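PDB 1F1E: histone FOLD protein from Methanopyrus kandleri, which pairs two histone folds within a single chain and probably packages DNA, as archaeal histones do. Local coordinates for residues Y32-N44 / Y108-G120. Sequence-based numbering, arbitrary orientation. Where two conformers were deposited one is given.
Sequences YDFVPTMAEYVAN and YNKLICRATEELG
Tyr108 reaches across to helix 25-51, where its hydroxyl donates a hydrogen bond to the main chain: OH lies 2.7 Å from Ala39 O, which sits at the ring's edge in its plane, while the hydroxyl stands above the carbonyl plane, 47° out of it. Ala43 N, the ordinary helical donor, meets the same oxygen from the opposite face, so two bonds grip it. A chi1 of 171°, with CG opposite the backbone N, brings the end of the ring to helix 25-51, where Tyr108 CE1 comes 3.6 Å from Val42 CG1 while Ala43 CB packs beside the hydroxyl. Without the phenol, as with an alanine here, Ala39 O would probably keep its helical bond but lose its second donor, and a gap would open beside Val42 and Ala43.

Val42 CG1 also touches Leu111 CD2, at 3.7 Å. Next along, Ala39 is small enough to let Ile112 in close; the two CA atoms are 6.0 Å apart, and Ile112 CD1 rests against Ala39 CB. In the conformer given here, selenomethionine Met38, bent at its second and third torsions, brings CE to 3.5 Å from Thr116 OG1, with Ala115 CB also near. That hydroxyl is turned back on its own helix, donating to Ile112 O at 2.8 Å, and thus presents a satisfied polar group to Val35 and Met38. At the far end Leu119 CD2 approaches the Phe34 ring obliquely, 3.9 Å from Phe34 CD2.

The segments run roughly antiparallel, at 141°, as the crossed long central helices of two histone folds joined in one chain, a handshake pseudodimer. Ile10 of helix 7-15 packs on Val35, Leu66 of helix 60-70 on Val42, and Leu92 of helix 85-94 on Tyr108; parallel strand pairs 22-23/134-135 and 57-58/99-100 link the folds' loops.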
loop_
_atom_site.group_PDB
_atom_site.type_symbol
_atom_site.label_atom_id
_atom_site.label_comp_id
_atom_site.label_asym_id
_atom_site.label_seq_id
_atom_site.Cartn_x
_atom_site.Cartn_y
_atom_site.Cartn_z
ATOM N N TYR A 32 -12.170 13.058 8.683
ATOM C CA TYR A 32 -11.457 14.342 8.806
ATOM C C TYR A 32 -10.059 14.116 9.336
ATOM O O TYR A 32 -9.073 14.808 9.004
ATOM C CB TYR A 32 -12.267 15.193 9.770
ATOM C CG TYR A 32 -13.621 15.637 9.259
ATOM C CD1 TYR A 32 -14.002 15.712 7.948
ATOM C CD2 TYR A 32 -14.620 16.052 10.135
ATOM C CE1 TYR A 32 -15.229 16.134 7.494
ATOM C CE2 TYR A 32 -15.851 16.476 9.782
ATOM C CZ TYR A 32 -16.159 16.504 8.428
ATOM O OH TYR A 32 -17.396 16.941 8.092
ATOM N N ASP A 33 -9.959 13.126 10.207
ATOM C CA ASP A 33 -8.607 12.876 10.687
ATOM C C ASP A 33 -7.825 12.175 9.565
ATOM O O ASP A 33 -6.674 12.469 9.263
ATOM C CB ASP A 33 -8.586 12.023 11.970
ATOM C CG ASP A 33 -8.819 12.815 13.269
ATOM O OD1 ASP A 33 -8.759 14.065 13.224
ATOM O OD2 ASP A 33 -9.154 12.177 14.313
ATOM N N PHE A 34 -8.445 11.182 8.904
ATOM C CA PHE A 34 -7.717 10.333 8.003
ATOM C C PHE A 34 -7.359 10.936 6.636
ATOM O O PHE A 34 -6.234 10.791 6.186
ATOM C CB PHE A 34 -8.527 9.029 7.802
ATOM C CG PHE A 34 -7.847 8.151 6.774
ATOM C CD1 PHE A 34 -6.728 7.420 7.184
ATOM C CD2 PHE A 34 -8.354 8.038 5.499
ATOM C CE1 PHE A 34 -6.125 6.619 6.242
ATOM C CE2 PHE A 34 -7.685 7.279 4.550
ATOM C CZ PHE A 34 -6.608 6.569 4.973
ATOM N N VAL A 35 -8.331 11.567 6.006
ATOM C CA VAL A 35 -8.075 12.033 4.626
ATOM C C VAL A 35 -6.875 12.951 4.560
ATOM O O VAL A 35 -6.062 12.749 3.645
ATOM C CB VAL A 35 -9.349 12.591 3.959
ATOM C CG1 VAL A 35 -9.086 13.263 2.636
ATOM C CG2 VAL A 35 -10.316 11.425 3.787
ATOM N N PRO A 36 -6.674 13.956 5.398
ATOM C CA PRO A 36 -5.452 14.752 5.276
ATOM C C PRO A 36 -4.193 13.948 5.490
ATOM O O PRO A 36 -3.175 14.211 4.865
ATOM C CB PRO A 36 -5.671 15.833 6.371
ATOM C CG PRO A 36 -7.137 15.886 6.544
ATOM C CD PRO A 36 -7.594 14.464 6.447
ATOM N N THR A 37 -4.190 12.978 6.390
ATOM C CA THR A 37 -3.027 12.120 6.602
ATOM C C THR A 37 -2.738 11.269 5.381
ATOM O O THR A 37 -1.590 11.136 4.969
ATOM C CB THR A 37 -3.307 11.214 7.824
ATOM O OG1 THR A 37 -3.299 12.019 8.998
ATOM C CG2 THR A 37 -2.247 10.167 8.013
HETATM N N MSE A 38 -3.834 10.726 4.757
HETATM C CA MSE A 38 -3.687 9.997 3.506
HETATM C C MSE A 38 -3.152 10.882 2.403
HETATM O O MSE A 38 -2.277 10.471 1.660
HETATM C CB MSE A 38 -5.009 9.358 3.099
HETATM C CG MSE A 38 -4.939 8.619 1.813
HETATM SE SE MSE A 38 -5.259 9.603 0.327
HETATM C CE MSE A 38 -6.970 10.043 0.500
ATOM N N ALA A 39 -3.658 12.083 2.276
ATOM C CA ALA A 39 -3.175 12.988 1.247
ATOM C C ALA A 39 -1.698 13.254 1.422
ATOM O O ALA A 39 -0.928 13.305 0.446
ATOM C CB ALA A 39 -3.974 14.282 1.227
ATOM N N GLU A 40 -1.254 13.445 2.677
ATOM C CA GLU A 40 0.154 13.690 2.943
ATOM C C GLU A 40 0.996 12.473 2.630
ATOM O O GLU A 40 2.084 12.599 2.060
ATOM C CB GLU A 40 0.285 14.169 4.398
ATOM C CG GLU A 40 1.706 14.431 4.791
ATOM C CD GLU A 40 1.874 15.294 6.019
ATOM O OE1 GLU A 40 0.887 15.602 6.656
ATOM O OE2 GLU A 40 3.009 15.660 6.261
ATOM N N TYR A 41 0.525 11.307 3.000
ATOM C CA TYR A 41 1.176 10.069 2.719
ATOM C C TYR A 41 1.388 9.902 1.210
ATOM O O TYR A 41 2.433 9.533 0.725
ATOM C CB TYR A 41 0.345 8.916 3.322
ATOM C CG TYR A 41 0.682 7.590 2.678
ATOM C CD1 TYR A 41 1.774 6.808 2.984
ATOM C CD2 TYR A 41 -0.171 7.080 1.727
ATOM C CE1 TYR A 41 1.978 5.617 2.339
ATOM C CE2 TYR A 41 0.018 5.881 1.057
ATOM C CZ TYR A 41 1.129 5.147 1.396
ATOM O OH TYR A 41 1.339 3.940 0.743
ATOM N N VAL A 42 0.327 10.198 0.439
ATOM C CA VAL A 42 0.367 10.076 -1.006
ATOM C C VAL A 42 1.336 11.092 -1.574
ATOM O O VAL A 42 2.111 10.792 -2.464
ATOM C CB VAL A 42 -0.999 10.198 -1.653
ATOM C CG1 VAL A 42 -0.888 10.179 -3.151
ATOM C CG2 VAL A 42 -1.891 9.031 -1.192
ATOM N N ALA A 43 1.378 12.278 -1.064
ATOM C CA ALA A 43 2.312 13.302 -1.549
ATOM C C ALA A 43 3.765 12.906 -1.250
ATOM O O ALA A 43 4.666 13.041 -2.115
ATOM C CB ALA A 43 1.950 14.619 -0.924
ATOM N N ASN A 44 3.998 12.366 -0.036
ATOM C CA ASN A 44 5.340 11.874 0.283
ATOM C C ASN A 44 5.718 10.711 -0.614
ATOM O O ASN A 44 6.861 10.622 -1.054
ATOM C CB ASN A 44 5.457 11.476 1.768
ATOM N N TYR A 108 -2.591 13.855 -9.074
ATOM C CA TYR A 108 -2.539 13.710 -7.608
ATOM C C TYR A 108 -3.896 14.021 -6.988
ATOM O O TYR A 108 -4.398 13.287 -6.112
ATOM C CB TYR A 108 -1.469 14.651 -7.090
ATOM C CG TYR A 108 -1.509 14.724 -5.575
ATOM C CD1 TYR A 108 -1.093 13.674 -4.780
ATOM C CD2 TYR A 108 -1.998 15.821 -4.945
ATOM C CE1 TYR A 108 -1.163 13.795 -3.411
ATOM C CE2 TYR A 108 -2.088 15.968 -3.579
ATOM C CZ TYR A 108 -1.662 14.904 -2.800
ATOM O OH TYR A 108 -1.749 15.043 -1.470
ATOM N N ASN A 109 -4.524 15.122 -7.453
ATOM C CA ASN A 109 -5.848 15.466 -6.971
ATOM C C ASN A 109 -6.861 14.361 -7.267
ATOM O O ASN A 109 -7.571 13.930 -6.333
ATOM C CB ASN A 109 -6.250 16.790 -7.635
ATOM C CG ASN A 109 -7.206 17.617 -6.833
ATOM O OD1 ASN A 109 -7.726 17.252 -5.800
ATOM N ND2 ASN A 109 -7.417 18.819 -7.385
ATOM N N LYS A 110 -6.888 13.864 -8.490
ATOM C CA LYS A 110 -7.811 12.747 -8.778
ATOM C C LYS A 110 -7.504 11.531 -7.953
ATOM O O LYS A 110 -8.412 10.849 -7.507
ATOM C CB LYS A 110 -7.692 12.390 -10.277
ATOM C CG LYS A 110 -8.359 13.416 -11.165
ATOM C CD LYS A 110 -8.269 12.800 -12.798
ATOM N N LEU A 111 -6.238 11.250 -7.682
ATOM C CA LEU A 111 -5.893 10.102 -6.870
ATOM C C LEU A 111 -6.431 10.264 -5.462
ATOM O O LEU A 111 -7.011 9.319 -4.939
ATOM C CB LEU A 111 -4.376 9.958 -6.884
ATOM C CG LEU A 111 -3.749 8.821 -6.076
ATOM C CD1 LEU A 111 -4.397 7.472 -6.387
ATOM C CD2 LEU A 111 -2.246 8.740 -6.262
ATOM N N ILE A 112 -6.174 11.361 -4.784
ATOM C CA ILE A 112 -6.606 11.452 -3.405
ATOM C C ILE A 112 -8.117 11.534 -3.340
ATOM O O ILE A 112 -8.731 11.046 -2.395
ATOM C CB ILE A 112 -5.884 12.592 -2.654
ATOM C CG1 ILE A 112 -6.179 13.987 -3.145
ATOM C CG2 ILE A 112 -4.390 12.330 -2.604
ATOM C CD1 ILE A 112 -5.631 15.094 -2.265
ATOM N N CYS A 113 -8.759 12.187 -4.310
ATOM C CA CYS A 113 -10.212 12.267 -4.270
ATOM C C CYS A 113 -10.849 10.910 -4.588
ATOM O O CYS A 113 -11.774 10.538 -3.854
ATOM C CB CYS A 113 -10.688 13.358 -5.207
ATOM S SG CYS A 113 -10.203 15.013 -4.705
ATOM N N ARG A 114 -10.334 10.256 -5.616
ATOM C CA ARG A 114 -10.864 8.950 -5.935
ATOM C C ARG A 114 -10.618 7.993 -4.779
ATOM O O ARG A 114 -11.471 7.177 -4.431
ATOM C CB ARG A 114 -10.254 8.393 -7.194
ATOM C CG ARG A 114 -10.647 6.973 -7.528
ATOM C CD ARG A 114 -12.154 6.787 -7.765
ATOM N NE ARG A 114 -12.425 5.391 -7.804
ATOM C CZ ARG A 114 -13.474 4.700 -7.401
ATOM N NH1 ARG A 114 -14.506 5.318 -6.882
ATOM N NH2 ARG A 114 -13.467 3.386 -7.526
ATOM N N ALA A 115 -9.458 8.076 -4.104
ATOM C CA ALA A 115 -9.165 7.218 -2.979
ATOM C C ALA A 115 -10.151 7.464 -1.849
ATOM O O ALA A 115 -10.630 6.531 -1.200
ATOM C CB ALA A 115 -7.757 7.396 -2.506
ATOM N N THR A 116 -10.536 8.707 -1.653
ATOM C CA THR A 116 -11.519 9.052 -0.629
ATOM C C THR A 116 -12.923 8.503 -0.983
ATOM O O THR A 116 -13.542 7.918 -0.109
ATOM C CB THR A 116 -11.539 10.570 -0.456
ATOM O OG1 THR A 116 -10.282 11.030 -0.020
ATOM C CG2 THR A 116 -12.504 11.006 0.636
ATOM N N GLU A 117 -13.323 8.673 -2.234
ATOM C CA GLU A 117 -14.569 8.118 -2.711
ATOM C C GLU A 117 -14.586 6.610 -2.580
ATOM O O GLU A 117 -15.542 5.998 -2.138
ATOM C CB GLU A 117 -14.729 8.545 -4.173
ATOM C CG GLU A 117 -16.033 8.076 -4.808
ATOM C CD GLU A 117 -16.017 8.507 -6.269
ATOM O OE1 GLU A 117 -15.290 7.922 -7.083
ATOM O OE2 GLU A 117 -16.768 9.457 -6.504
ATOM N N GLU A 118 -13.483 5.973 -2.938
ATOM C CA GLU A 118 -13.352 4.529 -2.807
ATOM C C GLU A 118 -13.438 4.056 -1.355
ATOM O O GLU A 118 -14.050 3.029 -1.030
ATOM C CB GLU A 118 -12.056 4.068 -3.420
ATOM C CG GLU A 118 -11.959 2.615 -3.705
ATOM C CD GLU A 118 -10.638 2.467 -4.488
ATOM O OE1 GLU A 118 -10.625 2.008 -5.634
ATOM O OE2 GLU A 118 -9.627 2.854 -3.868
ATOM N N LEU A 119 -12.872 4.883 -0.502
ATOM C CA LEU A 119 -13.063 4.585 0.933
ATOM C C LEU A 119 -14.519 4.632 1.340
ATOM O O LEU A 119 -14.963 3.796 2.143
ATOM C CB LEU A 119 -12.234 5.571 1.727
ATOM C CG LEU A 119 -11.978 5.247 3.188
ATOM C CD1 LEU A 119 -11.019 4.037 3.295
ATOM C CD2 LEU A 119 -11.542 6.485 3.932
ATOM N N GLY A 120 -15.259 5.588 0.809
ATOM C CA GLY A 120 -16.671 5.686 1.088
ATOM C C GLY A 120 -17.390 4.451 0.561
ATOM O O GLY A 120 -18.277 3.858 1.169
#